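Local coordinates for virulence-associated protein I (Coxiella burnetii, PDB 3TRB) that probably binds DNA through a helix-turn-helix domain as the HigA antidote of an addiction module, at residues H36-T41 against A59-K64; I17-L22 against A46-A51. All coordinates share one frame; numbering follows the deposited sequence.

Contact 1. Residues H36-T41 against A59-K64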
loop_
_atom_site.group_PDB
_atom_site.type_symbol
_atom_site.label_atom_id
_atom_site.label_comp_id
_atom_site.label_asym_id
_atom_site.label_seq_id
_atom_site.Cartn_x
_atom_site.Cartn_y
_atom_site.Cartn_z
ATOM N N HIS A 36 2.968 -16.958 -32.453
ATOM C CA HIS A 36 4.126 -16.475 -31.711
ATOM C C HIS A 36 3.909 -16.579 -30.204
ATOM O O HIS A 36 4.825 -16.927 -29.459
ATOM C CB HIS A 36 4.448 -15.027 -32.088
ATOM C CG HIS A 36 5.116 -14.880 -33.422
ATOM N ND1 HIS A 36 6.291 -15.521 -33.741
ATOM C CD2 HIS A 36 4.779 -14.147 -34.511
ATOM C CE1 HIS A 36 6.647 -15.201 -34.973
ATOM N NE2 HIS A 36 5.747 -14.368 -35.462
ATOM N N LEU A 37 2.692 -16.274 -29.762
ATOM C CA LEU A 37 2.373 -16.266 -28.338
ATOM C C LEU A 37 1.904 -17.630 -27.851
ATOM O O LEU A 37 1.826 -17.873 -26.648
ATOM C CB LEU A 37 1.296 -15.219 -28.038
ATOM C CG LEU A 37 1.625 -13.772 -28.411
ATOM C CD1 LEU A 37 0.492 -12.844 -28.002
ATOM C CD2 LEU A 37 2.930 -13.344 -27.763
ATOM N N ALA A 38 1.594 -18.516 -28.792
ATOM C CA ALA A 38 1.080 -19.843 -28.468
ATOM C C ALA A 38 -0.280 -19.766 -27.775
ATOM O O ALA A 38 -0.510 -20.424 -26.761
ATOM C CB ALA A 38 2.077 -20.617 -27.613
ATOM N N ILE A 39 -1.175 -18.956 -28.331
ATOM C CA ILE A 39 -2.535 -18.837 -27.820
ATOM C C ILE A 39 -3.522 -18.901 -28.979
ATOM O O ILE A 39 -3.149 -18.652 -30.126
ATOM C CB ILE A 39 -2.741 -17.520 -27.041
ATOM C CG1 ILE A 39 -2.452 -16.315 -27.940
ATOM C CG2 ILE A 39 -1.863 -17.488 -25.799
ATOM C CD1 ILE A 39 -2.610 -14.980 -27.240
ATOM N N PRO A 40 -4.788 -19.240 -28.688
ATOM C CA PRO A 40 -5.798 -19.326 -29.747
ATOM C C PRO A 40 -5.908 -18.010 -30.507
ATOM O O PRO A 40 -5.822 -16.943 -29.898
ATOM C CB PRO A 40 -7.093 -19.594 -28.973
ATOM C CG PRO A 40 -6.648 -20.229 -27.703
ATOM C CD PRO A 40 -5.344 -19.573 -27.366
ATOM N N THR A 41 -6.085 -18.089 -31.822
ATOM C CA THR A 41 -6.261 -16.892 -32.635
ATOM C C THR A 41 -7.460 -16.105 -32.125
ATOM O O THR A 41 -7.465 -14.876 -32.147
ATOM C CB THR A 41 -6.472 -17.236 -34.123
ATOM O OG1 THR A 41 -5.362 -18.006 -34.601
ATOM C CG2 THR A 41 -6.591 -15.966 -34.950
ATOM N N ALA A 59 -0.259 -10.955 -20.653
ATOM C CA ALA A 59 0.732 -9.909 -20.439
ATOM C C ALA A 59 2.147 -10.481 -20.440
ATOM O O ALA A 59 3.061 -9.896 -21.022
ATOM C CB ALA A 59 0.454 -9.173 -19.136
ATOM N N LEU A 60 2.320 -11.626 -19.787
ATOM C CA LEU A 60 3.621 -12.285 -19.723
ATOM C C LEU A 60 4.081 -12.736 -21.103
ATOM O O LEU A 60 5.260 -12.635 -21.439
ATOM C CB LEU A 60 3.570 -13.484 -18.773
ATOM C CG LEU A 60 3.504 -13.179 -17.274
ATOM C CD1 LEU A 60 3.265 -14.453 -16.480
ATOM C CD2 LEU A 60 4.779 -12.491 -16.819
ATOM N N ARG A 61 3.142 -13.234 -21.902
ATOM C CA ARG A 61 3.456 -13.692 -23.250
ATOM C C ARG A 61 3.811 -12.518 -24.159
ATOM O O ARG A 61 4.788 -12.576 -24.907
ATOM C CB ARG A 61 2.292 -14.498 -23.828
ATOM C CG ARG A 61 1.946 -15.731 -23.005
ATOM C CD ARG A 61 0.779 -16.502 -23.594
ATOM N NE ARG A 61 0.504 -17.713 -22.826
ATOM C CZ ARG A 61 1.113 -18.877 -23.027
ATOM N NH1 ARG A 61 2.034 -18.989 -23.974
ATOM N NH2 ARG A 61 0.803 -19.928 -22.280
ATOM N N LEU A 62 3.014 -11.456 -24.087
ATOM C CA LEU A 62 3.282 -10.239 -24.845
ATOM C C LEU A 62 4.630 -9.642 -24.460
ATOM O O LEU A 62 5.385 -9.186 -25.320
ATOM C CB LEU A 62 2.172 -9.210 -24.624
ATOM C CG LEU A 62 0.820 -9.504 -25.273
ATOM C CD1 LEU A 62 -0.242 -8.548 -24.751
ATOM C CD2 LEU A 62 0.922 -9.425 -26.791
ATOM N N ALA A 63 4.929 -9.648 -23.165
ATOM C CA ALA A 63 6.191 -9.113 -22.667
ATOM C C ALA A 63 7.383 -9.860 -23.256
ATOM O O ALA A 63 8.365 -9.249 -23.676
ATOM C CB ALA A 63 6.225 -9.172 -21.147
ATOM N N LYS A 64 7.286 -11.186 -23.288
ATOM C CA LYS A 64 8.354 -12.030 -23.814
ATOM C C LYS A 64 8.524 -11.834 -25.318
ATOM O O LYS A 64 9.644 -11.811 -25.826
ATOM C CB LYS A 64 8.068 -13.503 -23.507
ATOM C CG LYS A 64 9.091 -14.481 -24.072
ATOM C CD LYS A 64 10.404 -14.426 -23.310
ATOM C CE LYS A 64 11.398 -15.450 -23.842
ATOM N NZ LYS A 64 10.901 -16.846 -23.686
#
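The guanidinium of Arg61 is the flat group of this contact, and over one of its faces stands the carbonyl oxygen Ala38 O, 4.0 Å above the plane and displaced toward the rim. Leu37 O and the CG2 methyl of Ile39 both approach the group obliquely. Arg61 NH1 donates to Leu37 O at 2.9 Å, but the N-H...O angle of 128° makes this a weak, bent bond. The strongest polar partner is Asp57, one turn earlier on the same helix, in a salt bridge to NE; NH1 also forms a salt bridge with Glu96 of the second subunit. The two carboxylates probably offset the positive charge and help to set the rotation of the guanidinium. An arm extended from CG to NE carries the charge to the end of helix 30-37, where Ala38, with phi 64°, is the C' residue of a Schellman motif. Along that arm Ile39 CG2 lies 3.6 Å from Arg61 CD, the two side chains sliding past each other in opposite directions. Ile39 holds CG1 in the crowded position between N and the carbonyl carbon (chi1 59°), which leaves CG2 beside its own N. Leu37 divides its branches: Leu37 CD2 rests 3.5 Å from Arg61 O. Leu37 CD1 meets Leu62 CD2 at 3.7 Å, the two leucines crossing obliquely. Helices 30-37 and 41-48, with the turn between them, correspond to the helix-turn-helix of this family; helix 56-66 packs against that turn, its Leu62 also touching Trp73 of helix 70-96 and its Arg61 Ile93 of the second subunit.

Contact 2. Residues I17-L22 against A46-A51; sequences ILAEEL and AILNGA
Ile47 comes first, on the last turn of helix 41-48, and its CB points toward helix 14-24. With CG1 anti to the carbonyl carbon (chi1 -66°), its CG2 methyl is anti to the backbone N and meets Leu18 CD2 at 4.1 Å, the side chains crossing obliquely. Leu48 follows and carries most of the contact through a single methyl, CD2. That carbon lies 3.9 Å from Leu18 CG, and the two leucines cross at about a right angle. Leu18 has its CG anti to the backbone N (chi1 -180°), unlike Leu22, whose CG is anti to the carbonyl carbon. Leu48 CD2 is also 3.8 Å from the backbone nitrogen Ala19 N and 4.1 Å from Ala19 CB, so it sits against the main chain as well as the side chains of helix 14-24. One turn further along that helix, Leu22 CD1 approaches it obliquely at 4.0 Å. The small Ala19 marks the closest passage of the backbones, 6.2 Å between Ala19 CA and Leu48 CA. Leu18, Leu22 and Ile47 belong to the apolar core of an all-helical HTH_XRE domain, in which helix 41-48 is, as in relatives, probably the recognition helix: Leu18 and Leu22 both reach Leu33 of helix 30-37 and Phe66 of helix 56-66, while Leu48 touches Ala30. Gly50 takes a positive phi of 70° and ends the helix in a Schellman motif, with Gly50 N bonded to Ile47 O and Ala51 N bonded at 2.8 Å to Ala46 O, which directs the backbone into the loop before helix 56-66.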
loop_
_atom_site.group_PDB
_atom_site.type_symbol
_atom_site.label_atom_id
_atom_site.label_comp_id
_atom_site.label_asym_id
_atom_site.label_seq_id
_atom_site.Cartn_x
_atom_site.Cartn_y
_atom_site.Cartn_z
ATOM N N ILE A 17 -3.787 -0.445 -29.044
ATOM C CA ILE A 17 -2.344 -0.254 -29.024
ATOM C C ILE A 17 -1.625 -1.475 -29.590
ATOM O O ILE A 17 -0.624 -1.346 -30.296
ATOM C CB ILE A 17 -1.852 0.033 -27.596
ATOM C CG1 ILE A 17 -2.576 1.260 -27.032
ATOM C CG2 ILE A 17 -0.345 0.231 -27.579
ATOM C CD1 ILE A 17 -2.219 1.582 -25.601
ATOM N N LEU A 18 -2.144 -2.658 -29.282
ATOM C CA LEU A 18 -1.589 -3.895 -29.815
ATOM C C LEU A 18 -1.678 -3.907 -31.336
ATOM O O LEU A 18 -0.727 -4.292 -32.021
ATOM C CB LEU A 18 -2.320 -5.106 -29.230
ATOM C CG LEU A 18 -1.847 -6.488 -29.685
ATOM C CD1 LEU A 18 -0.356 -6.654 -29.433
ATOM C CD2 LEU A 18 -2.640 -7.583 -28.984
ATOM N N ALA A 19 -2.821 -3.475 -31.861
ATOM C CA ALA A 19 -3.038 -3.422 -33.302
ATOM C C ALA A 19 -2.012 -2.521 -33.980
ATOM O O ALA A 19 -1.432 -2.888 -35.000
ATOM C CB ALA A 19 -4.452 -2.943 -33.606
ATOM N N GLU A 20 -1.789 -1.345 -33.402
ATOM C CA GLU A 20 -0.813 -0.399 -33.933
ATOM C C GLU A 20 0.580 -1.019 -33.985
ATOM O O GLU A 20 1.313 -0.843 -34.957
ATOM C CB GLU A 20 -0.792 0.872 -33.083
ATOM C CG GLU A 20 -2.029 1.746 -33.227
ATOM C CD GLU A 20 -1.969 2.647 -34.446
ATOM O OE1 GLU A 20 -0.861 3.107 -34.793
ATOM O OE2 GLU A 20 -3.031 2.894 -35.055
ATOM N N GLU A 21 0.939 -1.746 -32.931
ATOM C CA GLU A 21 2.242 -2.400 -32.861
ATOM C C GLU A 21 2.392 -3.474 -33.930
ATOM O O GLU A 21 3.426 -3.560 -34.598
ATOM C CB GLU A 21 2.470 -2.998 -31.472
ATOM C CG GLU A 21 2.782 -1.968 -30.402
ATOM C CD GLU A 21 4.059 -1.206 -30.692
ATOM O OE1 GLU A 21 4.988 -1.798 -31.284
ATOM O OE2 GLU A 21 4.132 -0.012 -30.332
ATOM N N LEU A 22 1.361 -4.297 -34.089
ATOM C CA LEU A 22 1.370 -5.339 -35.109
ATOM C C LEU A 22 1.567 -4.733 -36.493
ATOM O O LEU A 22 2.352 -5.239 -37.296
ATOM C CB LEU A 22 0.064 -6.137 -35.074
ATOM C CG LEU A 22 -0.203 -6.961 -33.811
ATOM C CD1 LEU A 22 -1.549 -7.663 -33.907
ATOM C CD2 LEU A 22 0.912 -7.966 -33.584
ATOM N N ALA A 46 -10.111 -11.299 -30.184
ATOM C CA ALA A 46 -10.990 -10.722 -29.175
ATOM C C ALA A 46 -10.356 -9.500 -28.518
ATOM O O ALA A 46 -11.024 -8.493 -28.290
ATOM C CB ALA A 46 -11.353 -11.766 -28.129
ATOM N N ILE A 47 -9.064 -9.594 -28.220
ATOM C CA ILE A 47 -8.336 -8.480 -27.623
ATOM C C ILE A 47 -8.242 -7.314 -28.601
ATOM O O ILE A 47 -8.445 -6.159 -28.226
ATOM C CB ILE A 47 -6.919 -8.902 -27.188
ATOM C CG1 ILE A 47 -6.996 -9.927 -26.054
ATOM C CG2 ILE A 47 -6.108 -7.687 -26.764
ATOM C CD1 ILE A 47 -5.654 -10.511 -25.667
ATOM N N LEU A 48 -7.944 -7.623 -29.858
ATOM C CA LEU A 48 -7.840 -6.600 -30.893
ATOM C C LEU A 48 -9.159 -5.859 -31.090
ATOM O O LEU A 48 -9.171 -4.661 -31.370
ATOM C CB LEU A 48 -7.385 -7.218 -32.217
ATOM C CG LEU A 48 -5.952 -7.755 -32.263
ATOM C CD1 LEU A 48 -5.671 -8.432 -33.595
ATOM C CD2 LEU A 48 -4.956 -6.634 -32.005
ATOM N N ASN A 49 -10.268 -6.579 -30.943
ATOM C CA ASN A 49 -11.589 -5.989 -31.137
ATOM C C ASN A 49 -12.163 -5.375 -29.862
ATOM O O ASN A 49 -13.294 -4.890 -29.849
ATOM C CB ASN A 49 -12.564 -7.022 -31.708
ATOM C CG ASN A 49 -12.163 -7.500 -33.092
ATOM O OD1 ASN A 49 -11.466 -6.797 -33.826
ATOM N ND2 ASN A 49 -12.607 -8.695 -33.457
ATOM N N GLY A 50 -11.374 -5.398 -28.790
ATOM C CA GLY A 50 -11.789 -4.821 -27.524
ATOM C C GLY A 50 -12.899 -5.603 -26.849
ATOM O O GLY A 50 -13.669 -5.053 -26.063
ATOM N N ALA A 51 -12.977 -6.894 -27.158
ATOM C CA ALA A 51 -14.015 -7.753 -26.602
ATOM C C ALA A 51 -13.502 -8.580 -25.428
ATOM O O ALA A 51 -14.276 -9.246 -24.745
ATOM C CB ALA A 51 -14.590 -8.659 -27.683
#

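The centres of contacts 1 and 2 lie 13 Å apart, yet the two meet directly, Leu62 CD2 of contact 1 being 4.0 Å from Leu18 CD1 of contact 2. Along the chain their segments alternate: 17-22, 36-41, 46-51, 59-64. Helix 14-24 is thereby paired with helix 41-48, and the end of helix 30-37 with helix 56-66, so four consecutive helices are interlocked in one compact bundle. Contact 2 is nearer the centre of the chain, about 7 Å against about 13 Å, and no other chain of the assembly touches its segments. Contact 1 borders the second subunit, linking packing within the helix-turn-helix domain to the assembly.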